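Local coordinates for protein single-stranded-DNA-specific exonuclease RecJ (Thermus thermophilus, PDB 2ZXR) that degrades single-stranded DNA in the 5' to 3' direction as a divalent-metal-dependent exonuclease, with no detectable activity on single-stranded RNA, at residues 190-195 and 226-231; 209-214 and 233-238. All coordinates share one frame; numbering follows the deposited sequence.

Interaction 1 of 2, residues 190-195 and 226-231; sequences VAFLLL and WGWNRA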
# COMPACT_ATOMS: atom_id res chain seq x y z
N VAL A 190 -14.18 16.53 -0.11
CA VAL A 190 -15.39 17.13 -0.67
C VAL A 190 -15.74 18.44 0.07
O VAL A 190 -16.14 19.41 -0.56
CB VAL A 190 -16.57 16.11 -0.64
CG1 VAL A 190 -17.87 16.79 -1.12
CG2 VAL A 190 -16.26 14.90 -1.57
N ALA A 191 -15.57 18.48 1.40
CA ALA A 191 -15.80 19.73 2.14
C ALA A 191 -14.87 20.82 1.56
O ALA A 191 -15.24 21.98 1.39
CB ALA A 191 -15.47 19.53 3.61
N PHE A 192 -13.63 20.42 1.28
CA PHE A 192 -12.63 21.32 0.71
C PHE A 192 -13.08 21.77 -0.69
O PHE A 192 -13.02 22.94 -1.02
CB PHE A 192 -11.29 20.57 0.64
CG PHE A 192 -10.19 21.33 0.01
CD1 PHE A 192 -9.50 22.29 0.72
CD2 PHE A 192 -9.80 21.07 -1.31
CE1 PHE A 192 -8.43 22.98 0.14
CE2 PHE A 192 -8.74 21.76 -1.89
CZ PHE A 192 -8.06 22.71 -1.16
N LEU A 193 -13.54 20.84 -1.52
CA LEU A 193 -13.99 21.18 -2.87
C LEU A 193 -15.16 22.16 -2.81
O LEU A 193 -15.21 23.11 -3.59
CB LEU A 193 -14.39 19.92 -3.63
CG LEU A 193 -13.17 19.07 -4.01
CD1 LEU A 193 -13.60 17.66 -4.44
CD2 LEU A 193 -12.39 19.79 -5.11
N LEU A 194 -16.07 21.92 -1.87
CA LEU A 194 -17.24 22.77 -1.67
C LEU A 194 -16.82 24.18 -1.27
O LEU A 194 -17.34 25.16 -1.82
CB LEU A 194 -18.15 22.19 -0.58
CG LEU A 194 -19.46 22.95 -0.28
CD1 LEU A 194 -20.30 23.04 -1.56
CD2 LEU A 194 -20.26 22.22 0.83
N LEU A 195 -15.90 24.30 -0.31
CA LEU A 195 -15.44 25.64 0.08
C LEU A 195 -14.82 26.32 -1.16
O LEU A 195 -14.99 27.51 -1.39
CB LEU A 195 -14.40 25.55 1.20
CG LEU A 195 -13.78 26.90 1.64
CD1 LEU A 195 -14.86 27.82 2.15
CD2 LEU A 195 -12.71 26.66 2.71
N TRP A 226 -4.08 8.72 -5.34
CA TRP A 226 -3.70 8.96 -6.72
C TRP A 226 -4.54 10.11 -7.28
O TRP A 226 -5.54 10.52 -6.67
CB TRP A 226 -3.83 7.69 -7.59
CG TRP A 226 -5.12 6.91 -7.51
CD1 TRP A 226 -6.37 7.34 -7.86
CD2 TRP A 226 -5.26 5.54 -7.13
NE1 TRP A 226 -7.28 6.31 -7.72
CE2 TRP A 226 -6.63 5.20 -7.27
CE3 TRP A 226 -4.36 4.56 -6.69
CZ2 TRP A 226 -7.12 3.92 -6.99
CZ3 TRP A 226 -4.84 3.28 -6.40
CH2 TRP A 226 -6.21 2.97 -6.55
N GLY A 227 -4.10 10.65 -8.41
CA GLY A 227 -4.80 11.74 -9.03
C GLY A 227 -5.00 12.91 -8.08
O GLY A 227 -4.06 13.34 -7.40
N TRP A 228 -6.23 13.41 -8.03
CA TRP A 228 -6.59 14.53 -7.17
C TRP A 228 -6.18 14.29 -5.70
O TRP A 228 -5.63 15.19 -5.04
CB TRP A 228 -8.09 14.79 -7.24
CG TRP A 228 -8.45 16.12 -6.67
CD1 TRP A 228 -8.41 17.32 -7.32
CD2 TRP A 228 -8.88 16.39 -5.33
NE1 TRP A 228 -8.79 18.33 -6.46
CE2 TRP A 228 -9.09 17.78 -5.24
CE3 TRP A 228 -9.11 15.58 -4.20
CZ2 TRP A 228 -9.51 18.40 -4.05
CZ3 TRP A 228 -9.54 16.19 -3.03
CH2 TRP A 228 -9.73 17.59 -2.96
N ASN A 229 -6.45 13.11 -5.18
CA ASN A 229 -6.06 12.85 -3.79
C ASN A 229 -4.53 12.99 -3.64
O ASN A 229 -4.08 13.52 -2.65
CB ASN A 229 -6.53 11.47 -3.30
CG ASN A 229 -8.00 11.45 -2.90
OD1 ASN A 229 -8.61 12.48 -2.60
ND2 ASN A 229 -8.56 10.25 -2.85
N ARG A 230 -3.73 12.51 -4.60
CA ARG A 230 -2.27 12.67 -4.49
C ARG A 230 -1.88 14.14 -4.48
O ARG A 230 -1.02 14.56 -3.72
CB ARG A 230 -1.51 12.01 -5.66
CG ARG A 230 -0.03 12.57 -5.83
CD ARG A 230 0.82 11.98 -7.02
NE ARG A 230 1.45 10.81 -6.46
CZ ARG A 230 2.74 10.62 -6.22
NH1 ARG A 230 3.69 11.50 -6.53
NH2 ARG A 230 3.05 9.56 -5.52
N ALA A 231 -2.50 14.92 -5.35
CA ALA A 231 -2.18 16.34 -5.43
C ALA A 231 -2.58 17.07 -4.15
O ALA A 231 -1.85 17.95 -3.68
CB ALA A 231 -2.89 16.97 -6.63
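L193 and F192, neighbours on helix 187-201, both meet the indole of W228, and the way they share it shows how one large aromatic side chain can join two helices whose backbones stay well apart. The nearest CA atoms, those of L193 and W228, are 10.8 Å from each other, and W228 spans more than half of that distance. Its CG lies anti to the backbone N (chi1 -165°), which carries the indole out from helix 227-239 with the six-membered ring leading.

The two partners take different parts of that ring. L193 comes from the opposite direction and lies over one face: its CD1 stands 4.1 Å above the indole plane, displaced toward the rim, while its CD2 makes the closest approach of the contact, 3.4 Å to CZ2 of W228. F192 instead arrives at the border of the indole, near its plane, with CD2 3.8 Å from W228 CZ2. CZ2 in turn sits near the plane of the phenyl ring, at its edge, so the two aromatic groups meet rim to rim and neither stacks on the other. The F192 ring is swung to this side by a chi1 of 177°.

No hydrogen bond crosses between the segments; the join is apolar and buried. The one polar atom of the indole is nevertheless satisfied, since W228 NE1 donates to the carbonyl of A51, and L50 and L53 also touch this side chain. The W228 backbone N is bonded to E183 OE2 near the start of its helix.

The side chain of L193 lies about 9 Å from that of the metal ligand H160. This is hydrophobic helix-to-helix packing in the helical layer beside the parallel sheet of the DHH-family nuclease domain.

Interaction 2 of 2, residues 209-214 and 233-238; sequences EYADLA and VKEGLA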
# COMPACT_ATOMS: atom_id res chain seq x y z
N GLU A 209 -4.93 27.26 1.95
CA GLU A 209 -4.51 27.15 3.34
C GLU A 209 -5.34 26.09 4.10
O GLU A 209 -5.01 25.73 5.21
CB GLU A 209 -4.56 28.53 4.05
CG GLU A 209 -5.96 29.04 4.37
CD GLU A 209 -5.98 30.44 4.97
OE1 GLU A 209 -5.13 30.76 5.83
OE2 GLU A 209 -6.89 31.24 4.59
N TYR A 210 -6.39 25.54 3.46
CA TYR A 210 -7.24 24.51 4.09
C TYR A 210 -6.85 23.12 3.60
O TYR A 210 -7.47 22.10 3.99
CB TYR A 210 -8.71 24.76 3.73
CG TYR A 210 -9.28 25.99 4.38
CD1 TYR A 210 -9.87 25.91 5.63
CD2 TYR A 210 -9.20 27.25 3.75
CE1 TYR A 210 -10.37 27.04 6.26
CE2 TYR A 210 -9.70 28.39 4.37
CZ TYR A 210 -10.29 28.28 5.62
OH TYR A 210 -10.79 29.38 6.28
N ALA A 211 -5.83 23.05 2.75
CA ALA A 211 -5.43 21.76 2.21
C ALA A 211 -4.74 20.85 3.24
O ALA A 211 -4.75 19.64 3.07
CB ALA A 211 -4.56 21.96 0.99
N ASP A 212 -4.12 21.41 4.29
CA ASP A 212 -3.48 20.57 5.31
C ASP A 212 -4.58 19.81 6.06
O ASP A 212 -4.47 18.59 6.26
CB ASP A 212 -2.59 21.37 6.28
CG ASP A 212 -3.23 22.67 6.78
OD1 ASP A 212 -2.50 23.45 7.47
OD2 ASP A 212 -4.43 22.90 6.51
N LEU A 213 -5.65 20.51 6.45
CA LEU A 213 -6.77 19.85 7.12
C LEU A 213 -7.35 18.77 6.20
O LEU A 213 -7.65 17.67 6.63
CB LEU A 213 -7.91 20.84 7.43
CG LEU A 213 -7.64 21.91 8.48
CD1 LEU A 213 -8.78 22.95 8.50
CD2 LEU A 213 -7.49 21.22 9.84
N ALA A 214 -7.54 19.13 4.93
CA ALA A 214 -8.13 18.21 3.95
C ALA A 214 -7.26 16.96 3.72
O ALA A 214 -7.79 15.86 3.56
CB ALA A 214 -8.37 18.96 2.60
N VAL A 233 -2.91 15.81 -1.08
CA VAL A 233 -2.02 15.42 0.01
C VAL A 233 -0.63 16.09 -0.13
O VAL A 233 -0.08 16.57 0.84
CB VAL A 233 -1.94 13.85 0.09
CG1 VAL A 233 -0.78 13.40 0.98
CG2 VAL A 233 -3.29 13.33 0.66
N LYS A 234 -0.08 16.14 -1.34
CA LYS A 234 1.22 16.78 -1.49
C LYS A 234 1.11 18.24 -1.01
O LYS A 234 1.95 18.71 -0.25
CB LYS A 234 1.68 16.73 -2.95
CG LYS A 234 2.04 15.30 -3.44
CD LYS A 234 2.23 15.25 -4.99
CE LYS A 234 3.67 15.50 -5.42
NZ LYS A 234 4.41 14.18 -5.52
N GLU A 235 0.08 18.95 -1.45
CA GLU A 235 -0.11 20.33 -1.04
C GLU A 235 -0.28 20.46 0.48
O GLU A 235 0.40 21.25 1.12
CB GLU A 235 -1.35 20.90 -1.75
CG GLU A 235 -1.64 22.39 -1.49
CD GLU A 235 -0.55 23.32 -2.04
OE1 GLU A 235 0.04 23.00 -3.08
OE2 GLU A 235 -0.29 24.37 -1.44
N GLY A 236 -1.19 19.67 1.06
CA GLY A 236 -1.43 19.76 2.49
C GLY A 236 -0.28 19.33 3.38
O GLY A 236 -0.02 19.99 4.40
N LEU A 237 0.42 18.26 3.02
CA LEU A 237 1.53 17.82 3.85
C LEU A 237 2.58 18.91 3.90
O LEU A 237 3.22 19.11 4.93
CB LEU A 237 2.17 16.54 3.30
CG LEU A 237 1.38 15.23 3.33
CD1 LEU A 237 2.21 14.10 2.68
CD2 LEU A 237 1.07 14.88 4.75
N ALA A 238 2.76 19.61 2.78
CA ALA A 238 3.73 20.71 2.71
C ALA A 238 3.29 21.89 3.60
O ALA A 238 4.14 22.60 4.13
CB ALA A 238 3.89 21.19 1.24
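A211 and G236 bring helices 211-220 and 227-239 almost to backbone contact, an example of how a glycine permits a close helix approach. The CA atoms of D212 and G236 are just 3.6 Å apart. Beside them the carbonyl O of A211 receives a CA-H...O contact from G236, 3.4 Å from O to CA, with an angle of 134° at the hydrogen. G236 carries no side chain, and its CA lies directly against this carbonyl. D212 adds its CB, which rests 3.5 Å from the carbonyl O of G236.

The carboxylate of D212 leads away from this seam. A chi1 of 45° sets CG between the backbone N and the carbonyl carbon, and the N of L213 lies 2.7 Å from OD2 of D212, meeting it on the anti side but tilted out of the carboxylate plane, in a bent bond (133°). OD1 accepts from S243 OG, tying the helix to the chain beyond helix 227-239.

Packing relaxes toward E235, which is partly exposed. Its chain bends at chi2, and only CG meets A211, 3.9 Å from CB; the carboxylate continues to a salt bridge with R239. Close apposition of this kind, with a glycine set against the backbone of the other helix and a CA-H...O contact, characterises tight helix-helix interfaces, here in the helical part of the nuclease core.

How the interactions relate
From the N terminus the chain passes through helix 187-201, then helix 211-220, and then helix 227-239, which supplies the second segment of both contacts. Interaction 1 closes a loop of 30 residues between 190-195 and 226-231; interaction 2 closes one of 18 between 209-214 and 233-238. Their segments alternate, so the loops cross rather than nest. The first two helices also touch directly, as F192 CB lies 3.9 Å from A214 CB and L195 packs on Y210. Three successive helices are thereby joined pairwise: a long indole bridges the first and third, while a glycine lets the backbones of the second and third come together.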